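Local atomic coordinates of glycosyl hydrolases family 2, sugar binding domain protein (Bacteroides uniformis str. 3978 T3 ii, PDB entry 6D1P), a protein that is a beta-glucuronidase of glycoside hydrolase family 2 from a human gut bacterium, and probably hydrolyses O-glycosidic bonds of glucuronides. Residues Ile23-Lys28 with Asp295-Thr300; Cys108-Gly113 with Asn195-Pro200. All blocks are in the same frame, centred on the assembly; numbering follows the deposited sequence.

Contact 1 (Ile23-Lys28 with Asp295-Thr300); sequences IPTDRK and DTLRTT
Asp26 carries most of the joint between the N-terminal loop Ile23-Lys28 and the strand Asp295-Thr300. Its CB lies 4.0 Å from Arg298 O, the carbonyl that also accepts a hydrogen bond from Asp26 N (3.0 Å, N-H...O angle 161°). CG stands beside the backbone N, anti to the carbonyl carbon (chi1 -62°), which sends the carboxylate along the strand to Thr300. There OD1 accepts from the backbone N of Thr300 at 2.9 Å, and OD2 accepts from the hydroxyl OG1 of Thr300 at 2.6 Å. Both oxygens use their syn lone pairs, so one residue grips the carboxylate twice and fixes its rotation. The guanidinium of Arg298, salt-bridged to Glu289, is not in contact with OD2 but would probably favour the ionised form. Upstream, Pro24 CB rests 3.4 Å from Thr299 OG1, and CD1 of Leu297 packs on Thr25 CB. Water 1 links Thr25 OG1 to Arg298 N; the same OG1 accepts from Arg27 N in an ST turn. Strand 295-303, paired with 284-292, edges the four-stranded sheet of the beta domain following the sugar-binding domain; the loop joins it to the latter's strand 194-199, where Thr25 and Lys28 touch Val197.

Contact 2 (Cys108-Gly113 with Asn195-Pro200); sequences CLEFEG and NLVYTP
Two antiparallel neighbours of a four-stranded sheet in the sugar-binding domain of this family 2 enzyme, 108-111 and 195-199, are joined here by two hydrogen-bonded pairs, Cys108 with Val197 and Glu110 with Asn195. Between them lies the non-hydrogen-bonded pair of Leu109 and Leu196. Glu110 N reaches Asn195 O at 2.8 Å and nearly straight (172°); Val197 N meets Cys108 O at 2.9 Å with a more bent N-H (142°). Leu109 CD2 and Leu196 CD1 touch obliquely at 4.0 Å on one face. On the other, Val197 CG2 packs against the carboxylate of Glu110, whose oxygens are held by Lys28 and the N atom of Ile23. Two residues after Glu110, the extended Glu112 side chain crosses Asn195 at about a right angle. Asn195 ND2 donates to Glu112 OE2 at 3.1 Å, nearly in its own amide plane but from above the carboxylate plane, and water 2 donates to both OE2 and Asn195 OD1. An alanine at Glu112 would remove this acceptor and would probably leave the amide of Asn195 less firmly oriented. Strand 137-140 flanks 106-111, with Phe111 stacked on Trp137, and strand 28-30 flanks 194-199.

Overall arrangement
Contact 2 is nested along the chain inside the long loop closed by contact 1: 23-28 comes first, then 108-113 and 195-200, and 295-300 last. Their centres lie about 11 Å apart, on the same side of the chain's centre. The N-terminal segment leads into the edge strand 28-30, which pairs with 194-199, so residues 23-28 run from the strand of the following beta domain into the sheet of contact 2. The two contacts also touch directly: the carboxylate of Glu110 joins them, and Ile23 packs on Thr199. The N-terminal segment thus ties the sugar-binding domain to the next beta domain of this family 2 protein.

Contact 1 (Ile23-Lys28 with Asp295-Thr300)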
loop_
_atom_site.group_PDB
_atom_site.type_symbol
_atom_site.label_atom_id
_atom_site.label_comp_id
_atom_site.label_asym_id
_atom_site.label_seq_id
_atom_site.Cartn_x
_atom_site.Cartn_y
_atom_site.Cartn_z
ATOM N N ILE A 23 20.299 -4.953 28.041
ATOM C CA ILE A 23 21.013 -4.611 29.278
ATOM C C ILE A 23 20.346 -5.313 30.458
ATOM O O ILE A 23 19.115 -5.257 30.584
ATOM C CB ILE A 23 21.037 -3.104 29.491
ATOM C CG1 ILE A 23 21.353 -2.378 28.179
ATOM C CG2 ILE A 23 22.102 -2.753 30.472
ATOM C CD1 ILE A 23 20.140 -1.680 27.549
ATOM N N PRO A 24 21.109 -5.948 31.341
ATOM C CA PRO A 24 20.515 -6.499 32.567
ATOM C C PRO A 24 20.276 -5.426 33.621
ATOM O O PRO A 24 21.211 -4.980 34.298
ATOM C CB PRO A 24 21.560 -7.517 33.042
ATOM C CG PRO A 24 22.582 -7.599 31.931
ATOM C CD PRO A 24 22.527 -6.307 31.211
ATOM N N THR A 25 19.029 -4.976 33.740
ATOM C CA THR A 25 18.597 -4.201 34.894
ATOM C C THR A 25 17.112 -4.439 35.105
ATOM O O THR A 25 16.352 -4.563 34.141
ATOM C CB THR A 25 18.858 -2.695 34.753
ATOM O OG1 THR A 25 18.113 -2.004 35.764
ATOM C CG2 THR A 25 18.421 -2.190 33.383
ATOM N N ASP A 26 16.708 -4.501 36.366
ATOM C CA ASP A 26 15.303 -4.671 36.686
ATOM C C ASP A 26 14.509 -3.390 36.494
ATOM O O ASP A 26 13.300 -3.389 36.736
ATOM C CB ASP A 26 15.160 -5.175 38.128
ATOM C CG ASP A 26 15.820 -6.525 38.334
ATOM O OD1 ASP A 26 16.425 -7.031 37.361
ATOM O OD2 ASP A 26 15.750 -7.074 39.458
ATOM N N ARG A 27 15.148 -2.319 36.043
ATOM C CA ARG A 27 14.538 -0.996 35.944
ATOM C C ARG A 27 14.511 -0.552 34.467
ATOM O O ARG A 27 15.499 -0.037 33.931
ATOM C CB ARG A 27 15.326 -0.011 36.880
ATOM C CG ARG A 27 14.790 1.418 36.989
ATOM C CD ARG A 27 15.612 2.371 36.103
ATOM N NE ARG A 27 15.490 3.781 36.475
ATOM C CZ ARG A 27 14.384 4.516 36.332
ATOM N NH1 ARG A 27 13.265 3.986 35.840
ATOM N NH2 ARG A 27 14.391 5.791 36.698
ATOM N N LYS A 28 13.365 -0.746 33.800
ATOM C CA LYS A 28 13.201 -0.310 32.413
ATOM C C LYS A 28 11.753 0.086 32.146
ATOM O O LYS A 28 10.836 -0.410 32.805
ATOM C CB LYS A 28 13.652 -1.405 31.436
ATOM C CG LYS A 28 13.499 -2.816 31.963
ATOM C CD LYS A 28 14.196 -3.823 31.056
ATOM C CE LYS A 28 15.695 -3.592 30.995
ATOM N NZ LYS A 28 16.388 -4.655 30.188
ATOM N N ASP A 295 23.077 4.884 44.419
ATOM C CA ASP A 295 22.072 4.170 43.647
ATOM C C ASP A 295 22.468 2.711 43.480
ATOM O O ASP A 295 23.646 2.375 43.354
ATOM C CB ASP A 295 21.890 4.833 42.280
ATOM C CG ASP A 295 21.543 6.301 42.398
ATOM O OD1 ASP A 295 20.614 6.604 43.184
ATOM O OD2 ASP A 295 22.204 7.143 41.737
ATOM N N THR A 296 21.473 1.842 43.475
ATOM C CA THR A 296 21.697 0.405 43.411
ATOM C C THR A 296 21.233 -0.138 42.064
ATOM O O THR A 296 20.025 -0.207 41.796
ATOM C CB THR A 296 20.975 -0.293 44.554
ATOM O OG1 THR A 296 21.490 0.202 45.794
ATOM C CG2 THR A 296 21.179 -1.791 44.485
ATOM N N LEU A 297 22.192 -0.527 41.225
ATOM C CA LEU A 297 21.893 -1.286 40.018
ATOM C C LEU A 297 21.681 -2.744 40.402
ATOM O O LEU A 297 22.570 -3.379 40.981
ATOM C CB LEU A 297 23.021 -1.153 39.000
ATOM C CG LEU A 297 22.846 -1.935 37.691
ATOM C CD1 LEU A 297 21.723 -1.347 36.842
ATOM C CD2 LEU A 297 24.147 -1.980 36.908
ATOM N N ARG A 298 20.499 -3.265 40.110
ATOM C CA ARG A 298 20.178 -4.653 40.383
ATOM C C ARG A 298 19.735 -5.334 39.101
ATOM O O ARG A 298 19.090 -4.720 38.243
ATOM C CB ARG A 298 19.066 -4.785 41.424
ATOM C CG ARG A 298 18.738 -6.227 41.794
ATOM C CD ARG A 298 17.542 -6.317 42.725
ATOM N NE ARG A 298 17.291 -5.039 43.380
ATOM C CZ ARG A 298 17.891 -4.638 44.496
ATOM N NH1 ARG A 298 18.791 -5.424 45.087
ATOM N NH2 ARG A 298 17.598 -3.449 45.009
ATOM N N THR A 299 20.085 -6.608 38.979
ATOM C CA THR A 299 19.516 -7.450 37.943
ATOM C C THR A 299 19.212 -8.811 38.538
ATOM O O THR A 299 20.040 -9.390 39.249
ATOM C CB THR A 299 20.446 -7.583 36.729
ATOM O OG1 THR A 299 19.856 -8.473 35.776
ATOM C CG2 THR A 299 21.805 -8.121 37.146
ATOM N N THR A 300 18.019 -9.308 38.251
ATOM C CA THR A 300 17.544 -10.585 38.754
ATOM C C THR A 300 17.435 -11.564 37.595
ATOM O O THR A 300 16.896 -11.222 36.536
ATOM C CB THR A 300 16.193 -10.412 39.438
ATOM O OG1 THR A 300 16.309 -9.402 40.446
ATOM C CG2 THR A 300 15.738 -11.706 40.049
HETATM O O HOH W 1 18.503 -1.631 38.513
#

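Contact 2 (Cys108-Gly113 with Asn195-Pro200)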
loop_
_atom_site.group_PDB
_atom_site.type_symbol
_atom_site.label_atom_id
_atom_site.label_comp_id
_atom_site.label_asym_id
_atom_site.label_seq_id
_atom_site.Cartn_x
_atom_site.Cartn_y
_atom_site.Cartn_z
ATOM N N CYS A 108 19.696 4.026 26.721
ATOM C CA CYS A 108 19.529 3.167 25.561
ATOM C C CYS A 108 18.059 2.940 25.258
ATOM O O CYS A 108 17.237 2.763 26.167
ATOM C CB CYS A 108 20.199 1.812 25.771
ATOM S SG CYS A 108 21.976 1.918 25.745
ATOM N N LEU A 109 17.740 2.934 23.971
ATOM C CA LEU A 109 16.509 2.321 23.508
ATOM C C LEU A 109 16.792 0.843 23.293
ATOM O O LEU A 109 17.753 0.480 22.606
ATOM C CB LEU A 109 16.022 2.973 22.223
ATOM C CG LEU A 109 15.642 4.439 22.405
ATOM C CD1 LEU A 109 15.272 5.050 21.068
ATOM C CD2 LEU A 109 14.482 4.549 23.377
ATOM N N GLU A 110 15.994 0.004 23.923
ATOM C CA GLU A 110 16.124 -1.436 23.826
ATOM C C GLU A 110 15.001 -1.964 22.948
ATOM O O GLU A 110 13.839 -1.577 23.127
ATOM C CB GLU A 110 16.048 -2.082 25.210
ATOM C CG GLU A 110 17.332 -2.672 25.701
ATOM C CD GLU A 110 17.101 -3.603 26.874
ATOM O OE1 GLU A 110 15.919 -3.825 27.222
ATOM O OE2 GLU A 110 18.088 -4.120 27.427
ATOM N N PHE A 111 15.347 -2.856 22.022
ATOM C CA PHE A 111 14.390 -3.437 21.084
ATOM C C PHE A 111 14.309 -4.930 21.351
ATOM O O PHE A 111 15.279 -5.657 21.105
ATOM C CB PHE A 111 14.801 -3.168 19.638
ATOM C CG PHE A 111 14.860 -1.716 19.294
ATOM C CD1 PHE A 111 16.008 -0.995 19.515
ATOM C CD2 PHE A 111 13.765 -1.075 18.748
ATOM C CE1 PHE A 111 16.066 0.343 19.204
ATOM C CE2 PHE A 111 13.812 0.267 18.433
ATOM C CZ PHE A 111 14.958 0.979 18.662
ATOM N N GLU A 112 13.164 -5.389 21.853
ATOM C CA GLU A 112 12.984 -6.820 22.035
ATOM C C GLU A 112 12.713 -7.517 20.714
ATOM O O GLU A 112 12.815 -8.748 20.643
ATOM C CB GLU A 112 11.856 -7.096 23.035
ATOM C CG GLU A 112 12.117 -6.451 24.385
ATOM C CD GLU A 112 11.088 -6.814 25.449
ATOM O OE1 GLU A 112 10.146 -7.575 25.154
ATOM O OE2 GLU A 112 11.227 -6.328 26.590
ATOM N N GLY A 113 12.386 -6.755 19.672
ATOM C CA GLY A 113 12.246 -7.314 18.344
ATOM C C GLY A 113 11.599 -6.345 17.382
ATOM O O GLY A 113 10.575 -5.746 17.713
ATOM N N ASN A 195 11.944 -0.379 24.876
ATOM C CA ASN A 195 12.169 0.028 26.256
ATOM C C ASN A 195 13.154 1.182 26.316
ATOM O O ASN A 195 14.161 1.188 25.604
ATOM C CB ASN A 195 12.705 -1.138 27.096
ATOM C CG ASN A 195 11.818 -2.344 27.023
ATOM O OD1 ASN A 195 10.598 -2.242 27.210
ATOM N ND2 ASN A 195 12.406 -3.496 26.719
ATOM N N LEU A 196 12.854 2.161 27.165
ATOM C CA LEU A 196 13.822 3.178 27.562
ATOM C C LEU A 196 14.544 2.698 28.817
ATOM O O LEU A 196 13.896 2.310 29.799
ATOM C CB LEU A 196 13.118 4.512 27.819
ATOM C CG LEU A 196 14.006 5.694 28.191
ATOM C CD1 LEU A 196 14.957 6.025 27.050
ATOM C CD2 LEU A 196 13.131 6.892 28.546
ATOM N N VAL A 197 15.876 2.683 28.779
ATOM C CA VAL A 197 16.650 2.010 29.822
ATOM C C VAL A 197 17.847 2.866 30.217
ATOM O O VAL A 197 18.620 3.312 29.359
ATOM C CB VAL A 197 17.116 0.607 29.382
ATOM C CG1 VAL A 197 17.879 -0.090 30.512
ATOM C CG2 VAL A 197 15.927 -0.240 28.946
ATOM N N TYR A 198 17.996 3.083 31.522
ATOM C CA TYR A 198 19.100 3.836 32.103
ATOM C C TYR A 198 20.013 2.903 32.893
ATOM O O TYR A 198 19.535 2.016 33.613
ATOM C CB TYR A 198 18.590 4.928 33.047
ATOM C CG TYR A 198 17.519 5.855 32.514
ATOM C CD1 TYR A 198 17.807 6.776 31.527
ATOM C CD2 TYR A 198 16.234 5.848 33.047
ATOM C CE1 TYR A 198 16.844 7.650 31.052
ATOM C CE2 TYR A 198 15.258 6.725 32.580
ATOM C CZ TYR A 198 15.577 7.626 31.580
ATOM O OH TYR A 198 14.635 8.510 31.094
ATOM N N THR A 199 21.319 3.113 32.774
ATOM C CA THR A 199 22.316 2.347 33.509
ATOM C C THR A 199 23.426 3.283 33.958
ATOM O O THR A 199 23.628 4.349 33.363
ATOM C CB THR A 199 22.926 1.207 32.676
ATOM O OG1 THR A 199 23.447 1.728 31.450
ATOM C CG2 THR A 199 21.902 0.145 32.381
ATOM N N PRO A 200 24.164 2.914 35.007
ATOM C CA PRO A 200 25.326 3.709 35.422
ATOM C C PRO A 200 26.453 3.644 34.400
ATOM O O PRO A 200 26.465 2.820 33.481
ATOM C CB PRO A 200 25.749 3.055 36.743
ATOM C CG PRO A 200 24.566 2.326 37.207
ATOM C CD PRO A 200 23.858 1.856 35.983
HETATM O O HOH W 2 9.196 -4.890 27.985
#